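Local coordinates for protein endonuclease V isoform X2 (Ciona intestinalis, PDB 6OZI) that probably cleaves nucleic acid strands near inosine, a product of adenosine deamination, by metal-dependent hydrolysis, apparently acting mainly on RNA in eukaryotes, at residues 1-6 and 10-15; 110-115 and 214-219; 158-163 and 175-180. The protein carries 1 engineered substitution. One frame throughout, in Å; residues are numbered along the deposited sequence.

Contact 1. Residues 1-6 and 10-15; sequences DNKITD and AEWNSK. With nucleotides of chain D.
Trp12 sets its CG beside the backbone N and anti to the carbonyl carbon (chi1 -77°), which carries the indole from helix 6-19 back toward the N-terminal arm, where Ile4 holds CG1 likewise anti to its own carbonyl carbon (chi1 -60°). The motif is an N-capped helix start with the preceding arm folded against the first turns: Thr5 is the N-cap, and its OG1 accepts from the backbone N of Gln8. The side chains of Ile4 and Trp12 meet at about a right angle, with Ile4 CG1 at the six-membered edge of the indole, 3.9 Å from Trp12 CH2. Lys3 suits the neighbouring, partly exposed place because its long chain, bent at chi2 and chi3, offers carbon to the ring while NZ reaches Gln8 OE1 and a water, both through weak bonds; its CG lies 4.1 Å from Trp12 CZ2. Phe88 stacks on the indole, so the tryptophan joins arm, helix 6-19 and helix 86-104. Ile4 is two-sided: beyond the indole it packs on DNA of chain D, with CG2 3.9 Å from DA20 C2' and CD1 4.1 Å from DA20 C4, while Asp6 lies beside the sugar of DC21. Where the segments draw closest, Ala10 N donates to Asp6 O over 3.0 Å, a bond of the first helical turn. On the helix surface Lys15 NZ forms a salt bridge with Glu11 OE2, through the anti lone pair of that oxygen. The same water, in the indole plane, accepts from Trp12 NE1 at 2.9 Å.

Contact 2. Residues 110-115 and 214-219; sequences PQVFLL and AKIVKG
Ile216 is the first residue of helix 210-219 in the 214-219 segment to meet the strand. Its CG1 stands beside the backbone N and its chain runs on extended (chi2 176°), which sends CD1 out tip to tip against Val112, 4.2 Å from Val112 CG1. The other branch, CG2, lies 4.4 Å from Leu114 CD2, so a single isoleucine spans two strand residues that face the same way. Val217 follows and holds the next position: its CG2 comes within 4.3 Å of Leu114 CD2, and it also touches Val143 of the neighbouring strand 140-144. All four touching side chains are buried and branched, and no hydrogen bond crosses between them; apolar packing is what links the two segments. The axis of 214-219 crosses that of strand 112-115 at -78°, 10.5 Å apart at the closest. Strand alternation explains the division of labour, for Phe113 and Leu115 point to the other face of the sheet and pack on helix 86-104. A central strand, paired with neighbours 37-45 and 140-144 and covered by helices on both faces, is characteristic of the RNase H-like fold to which endonuclease V belongs.

Contact 3. Residues 158-163 and 175-180; sequences TEVISQ and LDIIST
Leu175 lies against helix 157-169, which turns back through a short loop into the antiparallel strand 174-179, the outermost strand at one end of the RNase H-like sheet in this chain. The axes of segments 158-163 and 175-179 run at 159° and come within 9.9 Å. In the tight part Leu175 holds CG anti to its backbone N (chi1 175°), which sends both methyls against the helix: CD2 reaches 3.8 Å from the carbonyl oxygen Val160 O, and CD1 turns to Gln163. Its contacts also extend to Phe164 and Leu167 further along the helix, a setting that suits a forked aliphatic chain. Beside it, Val160 crosses the buried Ile177 at about a right angle, Val160 CG1 lying 4.1 Å from Ile177 CG1, and both rest on Leu147. With an alanine here in place of Leu175 the forked end is gone, and a gap would probably open between Gln163 and the strand, setting the amide arm freer to swing. The loose side begins with that glutamine, which is exposed: its extended chain crosses Leu175 at about a right angle, its CG and CD each 4.0 Å from Leu175 CD1, and the amide nitrogen NE2 comes to 3.8 Å from the same methyl without a bond. A glutamine fits such a margin because its stem is apolar and its end can face water. Asp176 points away from the helix and pairs instead with Lys188 of the adjoining strand. One water ties the polar margin together, donating to Gln163 OE1 at 3.2 Å and to Asp176 O at 3.0 Å.

How the contacts relate
Contact 2 is the core contact, built wholly from buried aliphatic side chains, whereas contacts 1 and 3 are only partly buried and mix apolar packing with water and polar groups at their margins. Contacts 2 and 3 both join a helix to the same sheet, at a central strand and at an outermost one; their nearest atoms are about 9 Å apart. The helix crosses its strand steeply in contact 2 but runs nearly antiparallel in contact 3. Contact 1 stands apart, its centre about 30 Å from each of the other two, and belongs to the N-terminal arm and helix. It alone touches the DNA directly and uses an aromatic ring.

Contact 1. Residues 1-6 and 10-15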
# COMPACT_ATOMS: atom_id res chain seq x y z
N ASP A 1 11.33 -17.22 -18.48
CA ASP A 1 11.23 -15.84 -18.94
C ASP A 1 12.20 -15.55 -20.09
O ASP A 1 12.38 -14.39 -20.48
CB ASP A 1 11.49 -14.87 -17.78
CG ASP A 1 12.82 -15.12 -17.07
OD1 ASP A 1 13.01 -14.58 -15.96
OD2 ASP A 1 13.69 -15.84 -17.62
N ASN A 2 12.81 -16.61 -20.63
CA ASN A 2 13.87 -16.49 -21.63
C ASN A 2 13.38 -16.05 -23.01
O ASN A 2 13.91 -16.50 -24.03
CB ASN A 2 14.60 -17.83 -21.73
CG ASN A 2 13.65 -19.01 -21.87
OD1 ASN A 2 13.47 -19.78 -20.93
ND2 ASN A 2 13.04 -19.14 -23.04
N LYS A 3 12.36 -15.18 -23.07
CA LYS A 3 11.84 -14.73 -24.35
C LYS A 3 12.64 -13.56 -24.92
O LYS A 3 12.78 -13.46 -26.15
CB LYS A 3 10.36 -14.35 -24.21
CG LYS A 3 9.89 -13.24 -25.16
CD LYS A 3 9.56 -13.75 -26.56
CE LYS A 3 8.08 -14.10 -26.68
NZ LYS A 3 7.65 -14.17 -28.11
N ILE A 4 13.17 -12.69 -24.07
CA ILE A 4 13.89 -11.50 -24.54
C ILE A 4 15.29 -11.92 -24.97
O ILE A 4 16.13 -12.27 -24.13
CB ILE A 4 13.94 -10.41 -23.47
CG1 ILE A 4 12.53 -9.96 -23.07
CG2 ILE A 4 14.72 -9.21 -23.96
CD1 ILE A 4 12.51 -8.92 -21.98
N THR A 5 15.53 -11.93 -26.27
CA THR A 5 16.83 -12.19 -26.87
C THR A 5 17.18 -11.03 -27.79
O THR A 5 16.34 -10.16 -28.05
CB THR A 5 16.84 -13.50 -27.66
OG1 THR A 5 15.87 -13.42 -28.71
CG2 THR A 5 16.51 -14.68 -26.76
N ASP A 6 18.42 -11.01 -28.28
CA ASP A 6 18.79 -10.02 -29.28
C ASP A 6 17.90 -10.14 -30.52
O ASP A 6 17.44 -9.14 -31.08
CB ASP A 6 20.26 -10.16 -29.65
CG ASP A 6 20.66 -11.61 -29.87
OD1 ASP A 6 19.76 -12.48 -29.99
OD2 ASP A 6 21.88 -11.90 -29.91
N ALA A 10 15.18 -7.52 -32.14
CA ALA A 10 15.19 -7.13 -33.55
C ALA A 10 13.81 -7.30 -34.18
O ALA A 10 13.32 -6.40 -34.88
CB ALA A 10 16.24 -7.95 -34.30
N GLU A 11 13.17 -8.45 -33.94
CA GLU A 11 11.83 -8.70 -34.46
C GLU A 11 10.83 -7.67 -33.95
O GLU A 11 10.00 -7.16 -34.72
CB GLU A 11 11.39 -10.11 -34.07
CG GLU A 11 10.06 -10.54 -34.64
CD GLU A 11 9.63 -11.91 -34.14
OE1 GLU A 11 10.42 -12.87 -34.25
OE2 GLU A 11 8.50 -12.01 -33.62
N TRP A 12 10.88 -7.37 -32.66
CA TRP A 12 9.98 -6.38 -32.07
C TRP A 12 10.18 -5.01 -32.71
O TRP A 12 9.21 -4.31 -33.04
CB TRP A 12 10.21 -6.31 -30.56
CG TRP A 12 9.59 -7.45 -29.80
CD1 TRP A 12 8.62 -8.30 -30.24
CD2 TRP A 12 9.91 -7.87 -28.47
NE1 TRP A 12 8.30 -9.21 -29.26
CE2 TRP A 12 9.08 -8.96 -28.16
CE3 TRP A 12 10.81 -7.41 -27.50
CZ2 TRP A 12 9.12 -9.61 -26.93
CZ3 TRP A 12 10.85 -8.05 -26.28
CH2 TRP A 12 10.02 -9.15 -26.00
N ASN A 13 11.44 -4.60 -32.87
CA ASN A 13 11.74 -3.34 -33.55
C ASN A 13 11.14 -3.32 -34.96
O ASN A 13 10.58 -2.31 -35.39
CB ASN A 13 13.25 -3.12 -33.61
CG ASN A 13 13.84 -2.81 -32.24
OD1 ASN A 13 13.12 -2.53 -31.28
ND2 ASN A 13 15.16 -2.86 -32.14
N SER A 14 11.26 -4.44 -35.68
CA SER A 14 10.74 -4.49 -37.04
C SER A 14 9.22 -4.34 -37.06
O SER A 14 8.67 -3.53 -37.82
CB SER A 14 11.16 -5.80 -37.71
OG SER A 14 10.44 -5.99 -38.91
N LYS A 15 8.51 -5.11 -36.22
CA LYS A 15 7.06 -4.99 -36.15
C LYS A 15 6.64 -3.56 -35.81
O LYS A 15 5.69 -3.02 -36.40
CB LYS A 15 6.48 -5.95 -35.12
CG LYS A 15 6.57 -7.43 -35.47
CD LYS A 15 6.75 -8.24 -34.18
CE LYS A 15 6.19 -9.65 -34.26
NZ LYS A 15 6.39 -10.38 -32.97
P DA D 20 21.19 -9.85 -17.63
OP1 DA D 20 21.05 -10.64 -16.38
OP2 DA D 20 22.49 -9.84 -18.34
O5' DA D 20 20.07 -10.31 -18.69
C5' DA D 20 20.12 -11.60 -19.27
C4' DA D 20 18.92 -11.81 -20.18
O4' DA D 20 17.74 -11.27 -19.52
C3' DA D 20 18.99 -11.08 -21.51
O3' DA D 20 19.64 -11.89 -22.50
C2' DA D 20 17.52 -10.88 -21.86
C1' DA D 20 16.84 -10.75 -20.49
N9 DA D 20 16.49 -9.38 -20.15
C8 DA D 20 17.00 -8.23 -20.71
N7 DA D 20 16.48 -7.13 -20.22
C5 DA D 20 15.58 -7.58 -19.27
C6 DA D 20 14.71 -6.90 -18.39
N6 DA D 20 14.61 -5.56 -18.33
N1 DA D 20 13.94 -7.65 -17.57
C2 DA D 20 14.04 -8.99 -17.63
N3 DA D 20 14.82 -9.73 -18.42
C4 DA D 20 15.57 -8.96 -19.22
P DC D 21 20.94 -11.35 -23.28
OP1 DC D 21 21.19 -12.28 -24.40
OP2 DC D 21 22.00 -11.07 -22.29
O5' DC D 21 20.50 -9.92 -23.87
C5' DC D 21 19.47 -9.82 -24.85
C4' DC D 21 18.91 -8.40 -24.88
O4' DC D 21 18.64 -7.98 -23.53
C3' DC D 21 19.87 -7.35 -25.43
O3' DC D 21 19.71 -7.24 -26.82
C2' DC D 21 19.41 -6.08 -24.73
C1' DC D 21 18.88 -6.59 -23.39
N1 DC D 21 19.81 -6.37 -22.26
C2 DC D 21 19.83 -5.12 -21.63
O2 DC D 21 19.08 -4.23 -22.05
N3 DC D 21 20.68 -4.92 -20.59
C4 DC D 21 21.47 -5.91 -20.18
N4 DC D 21 22.28 -5.66 -19.14
C5 DC D 21 21.47 -7.19 -20.80
C6 DC D 21 20.63 -7.38 -21.83
O HOH W 1 6.19 -11.20 -28.98

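Contact 2. Residues 110-115 and 214-219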
# COMPACT_ATOMS: atom_id res chain seq x y z
N PRO A 110 -16.69 0.80 -24.94
CA PRO A 110 -16.43 2.24 -24.81
C PRO A 110 -15.91 2.82 -26.11
O PRO A 110 -15.35 2.12 -26.96
CB PRO A 110 -15.36 2.30 -23.71
CG PRO A 110 -14.64 1.00 -23.84
CD PRO A 110 -15.66 -0.02 -24.28
N GLN A 111 -16.10 4.13 -26.26
CA GLN A 111 -15.58 4.82 -27.43
C GLN A 111 -14.08 5.00 -27.37
O GLN A 111 -13.47 5.28 -28.40
CB GLN A 111 -16.25 6.19 -27.60
CG GLN A 111 -17.72 6.15 -28.00
CD GLN A 111 -18.63 5.76 -26.84
OE1 GLN A 111 -18.34 6.03 -25.68
NE2 GLN A 111 -19.73 5.10 -27.17
N VAL A 112 -13.47 4.84 -26.19
CA VAL A 112 -12.03 5.06 -26.02
C VAL A 112 -11.57 4.30 -24.78
O VAL A 112 -12.30 4.20 -23.79
CB VAL A 112 -11.71 6.57 -25.92
CG1 VAL A 112 -12.44 7.20 -24.74
CG2 VAL A 112 -10.21 6.78 -25.78
N PHE A 113 -10.36 3.75 -24.85
CA PHE A 113 -9.68 3.14 -23.72
C PHE A 113 -8.52 4.01 -23.22
O PHE A 113 -7.75 4.54 -24.02
CB PHE A 113 -9.11 1.76 -24.08
CG PHE A 113 -10.14 0.67 -24.11
CD1 PHE A 113 -10.89 0.43 -25.24
CD2 PHE A 113 -10.32 -0.14 -23.00
CE1 PHE A 113 -11.82 -0.59 -25.28
CE2 PHE A 113 -11.26 -1.17 -23.03
CZ PHE A 113 -12.01 -1.39 -24.17
N LEU A 114 -8.39 4.11 -21.91
CA LEU A 114 -7.16 4.60 -21.29
C LEU A 114 -6.26 3.42 -20.99
O LEU A 114 -6.68 2.46 -20.34
CB LEU A 114 -7.44 5.38 -20.00
CG LEU A 114 -8.47 6.51 -20.07
CD1 LEU A 114 -8.54 7.25 -18.74
CD2 LEU A 114 -8.15 7.47 -21.21
N LEU A 115 -5.02 3.47 -21.48
CA LEU A 115 -4.06 2.41 -21.29
C LEU A 115 -2.84 2.94 -20.55
O LEU A 115 -2.41 4.08 -20.78
CB LEU A 115 -3.65 1.80 -22.63
CG LEU A 115 -4.80 1.12 -23.38
CD1 LEU A 115 -4.36 0.65 -24.75
CD2 LEU A 115 -5.34 -0.05 -22.55
N ALA A 214 -6.14 14.64 -23.95
CA ALA A 214 -6.00 15.36 -22.69
C ALA A 214 -7.36 15.75 -22.11
O ALA A 214 -7.57 15.65 -20.90
CB ALA A 214 -5.12 16.59 -22.87
N LYS A 215 -8.29 16.19 -22.96
CA LYS A 215 -9.63 16.52 -22.45
C LYS A 215 -10.30 15.31 -21.82
O LYS A 215 -10.97 15.42 -20.78
CB LYS A 215 -10.52 17.08 -23.56
CG LYS A 215 -10.62 18.60 -23.62
CD LYS A 215 -10.87 19.08 -25.05
CE LYS A 215 -11.32 20.53 -25.08
NZ LYS A 215 -10.72 21.31 -23.97
N ILE A 216 -10.14 14.14 -22.44
CA ILE A 216 -10.77 12.93 -21.90
C ILE A 216 -10.10 12.52 -20.59
O ILE A 216 -10.78 12.09 -19.64
CB ILE A 216 -10.72 11.81 -22.95
CG1 ILE A 216 -11.55 12.21 -24.18
CG2 ILE A 216 -11.20 10.49 -22.36
CD1 ILE A 216 -11.50 11.23 -25.32
N VAL A 217 -8.78 12.64 -20.51
CA VAL A 217 -8.10 12.32 -19.26
C VAL A 217 -8.55 13.28 -18.15
O VAL A 217 -8.78 12.86 -17.00
CB VAL A 217 -6.58 12.33 -19.47
CG1 VAL A 217 -5.83 12.23 -18.15
CG2 VAL A 217 -6.17 11.16 -20.39
N LYS A 218 -8.73 14.56 -18.47
CA LYS A 218 -9.24 15.52 -17.49
C LYS A 218 -10.64 15.13 -17.03
O LYS A 218 -10.93 15.15 -15.82
CB LYS A 218 -9.26 16.93 -18.08
CG LYS A 218 -9.73 18.01 -17.10
CD LYS A 218 -9.23 19.39 -17.55
CE LYS A 218 -9.50 20.49 -16.52
NZ LYS A 218 -8.71 21.74 -16.84
N GLY A 219 -11.52 14.78 -17.97
CA GLY A 219 -12.85 14.34 -17.62
C GLY A 219 -12.88 13.08 -16.78
O GLY A 219 -13.84 12.84 -16.04

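Contact 3. Residues 158-163 and 175-180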
# COMPACT_ATOMS: atom_id res chain seq x y z
N THR A 158 15.13 15.10 -16.00
CA THR A 158 15.40 16.27 -15.17
C THR A 158 14.99 17.57 -15.87
O THR A 158 14.43 18.48 -15.24
CB THR A 158 16.88 16.32 -14.77
OG1 THR A 158 17.70 16.39 -15.94
CG2 THR A 158 17.26 15.09 -13.95
N GLU A 159 15.24 17.66 -17.18
CA GLU A 159 14.92 18.89 -17.91
C GLU A 159 13.41 19.08 -18.04
O GLU A 159 12.90 20.19 -17.86
CB GLU A 159 15.59 18.87 -19.29
CG GLU A 159 17.09 18.64 -19.19
CD GLU A 159 17.80 18.65 -20.53
OE1 GLU A 159 17.15 18.39 -21.57
OE2 GLU A 159 19.03 18.91 -20.55
N VAL A 160 12.67 18.00 -18.33
CA VAL A 160 11.22 18.10 -18.44
C VAL A 160 10.61 18.49 -17.11
O VAL A 160 9.72 19.35 -17.04
CB VAL A 160 10.63 16.77 -18.95
CG1 VAL A 160 9.11 16.78 -18.81
CG2 VAL A 160 11.05 16.50 -20.39
N ILE A 161 11.08 17.86 -16.03
CA ILE A 161 10.53 18.16 -14.71
C ILE A 161 10.83 19.60 -14.32
O ILE A 161 9.95 20.31 -13.80
CB ILE A 161 11.07 17.16 -13.67
CG1 ILE A 161 10.55 15.76 -13.98
CG2 ILE A 161 10.67 17.58 -12.27
CD1 ILE A 161 9.05 15.73 -14.20
N SER A 162 12.06 20.08 -14.56
CA SER A 162 12.36 21.46 -14.18
C SER A 162 11.55 22.44 -15.02
O SER A 162 11.05 23.45 -14.49
CB SER A 162 13.86 21.73 -14.31
OG SER A 162 14.26 21.82 -15.66
N GLN A 163 11.39 22.17 -16.32
CA GLN A 163 10.54 23.01 -17.15
C GLN A 163 9.10 23.02 -16.63
O GLN A 163 8.43 24.06 -16.67
CB GLN A 163 10.59 22.54 -18.61
CG GLN A 163 9.96 23.54 -19.58
CD GLN A 163 10.07 23.12 -21.05
OE1 GLN A 163 10.67 22.11 -21.38
NE2 GLN A 163 9.48 23.93 -21.93
N LEU A 175 2.06 21.01 -20.03
CA LEU A 175 3.35 21.30 -20.65
C LEU A 175 3.57 20.34 -21.81
O LEU A 175 3.54 19.12 -21.62
CB LEU A 175 4.48 21.15 -19.64
CG LEU A 175 5.88 21.33 -20.22
CD1 LEU A 175 6.11 22.79 -20.53
CD2 LEU A 175 6.96 20.79 -19.29
N ASP A 176 3.82 20.88 -23.00
CA ASP A 176 4.12 20.02 -24.14
C ASP A 176 5.50 19.40 -23.96
O ASP A 176 6.47 20.09 -23.63
CB ASP A 176 4.07 20.79 -25.45
CG ASP A 176 2.67 21.26 -25.80
OD1 ASP A 176 1.80 20.40 -26.01
OD2 ASP A 176 2.46 22.48 -25.93
N ILE A 177 5.59 18.10 -24.19
CA ILE A 177 6.87 17.39 -24.21
C ILE A 177 7.27 17.23 -25.67
O ILE A 177 6.47 16.76 -26.49
CB ILE A 177 6.76 16.03 -23.49
CG1 ILE A 177 6.58 16.26 -21.99
CG2 ILE A 177 7.97 15.16 -23.77
CD1 ILE A 177 6.14 15.02 -21.22
N ILE A 178 8.48 17.67 -26.01
CA ILE A 178 8.86 17.88 -27.40
C ILE A 178 10.12 17.10 -27.73
O ILE A 178 11.08 17.08 -26.95
CB ILE A 178 9.07 19.38 -27.68
CG1 ILE A 178 7.74 20.13 -27.65
CG2 ILE A 178 9.78 19.60 -29.01
CD1 ILE A 178 7.88 21.63 -27.48
N SER A 179 10.14 16.51 -28.92
CA SER A 179 11.34 15.93 -29.51
C SER A 179 12.10 17.02 -30.27
O SER A 179 11.57 17.58 -31.23
CB SER A 179 10.98 14.80 -30.46
OG SER A 179 12.02 14.58 -31.41
N THR A 180 13.33 17.28 -29.86
CA THR A 180 14.17 18.24 -30.57
C THR A 180 14.76 17.65 -31.84
O THR A 180 15.20 18.40 -32.71
CB THR A 180 15.30 18.75 -29.68
OG1 THR A 180 16.04 17.64 -29.17
CG2 THR A 180 14.75 19.57 -28.52
O HOH W 2 8.72 19.56 -21.74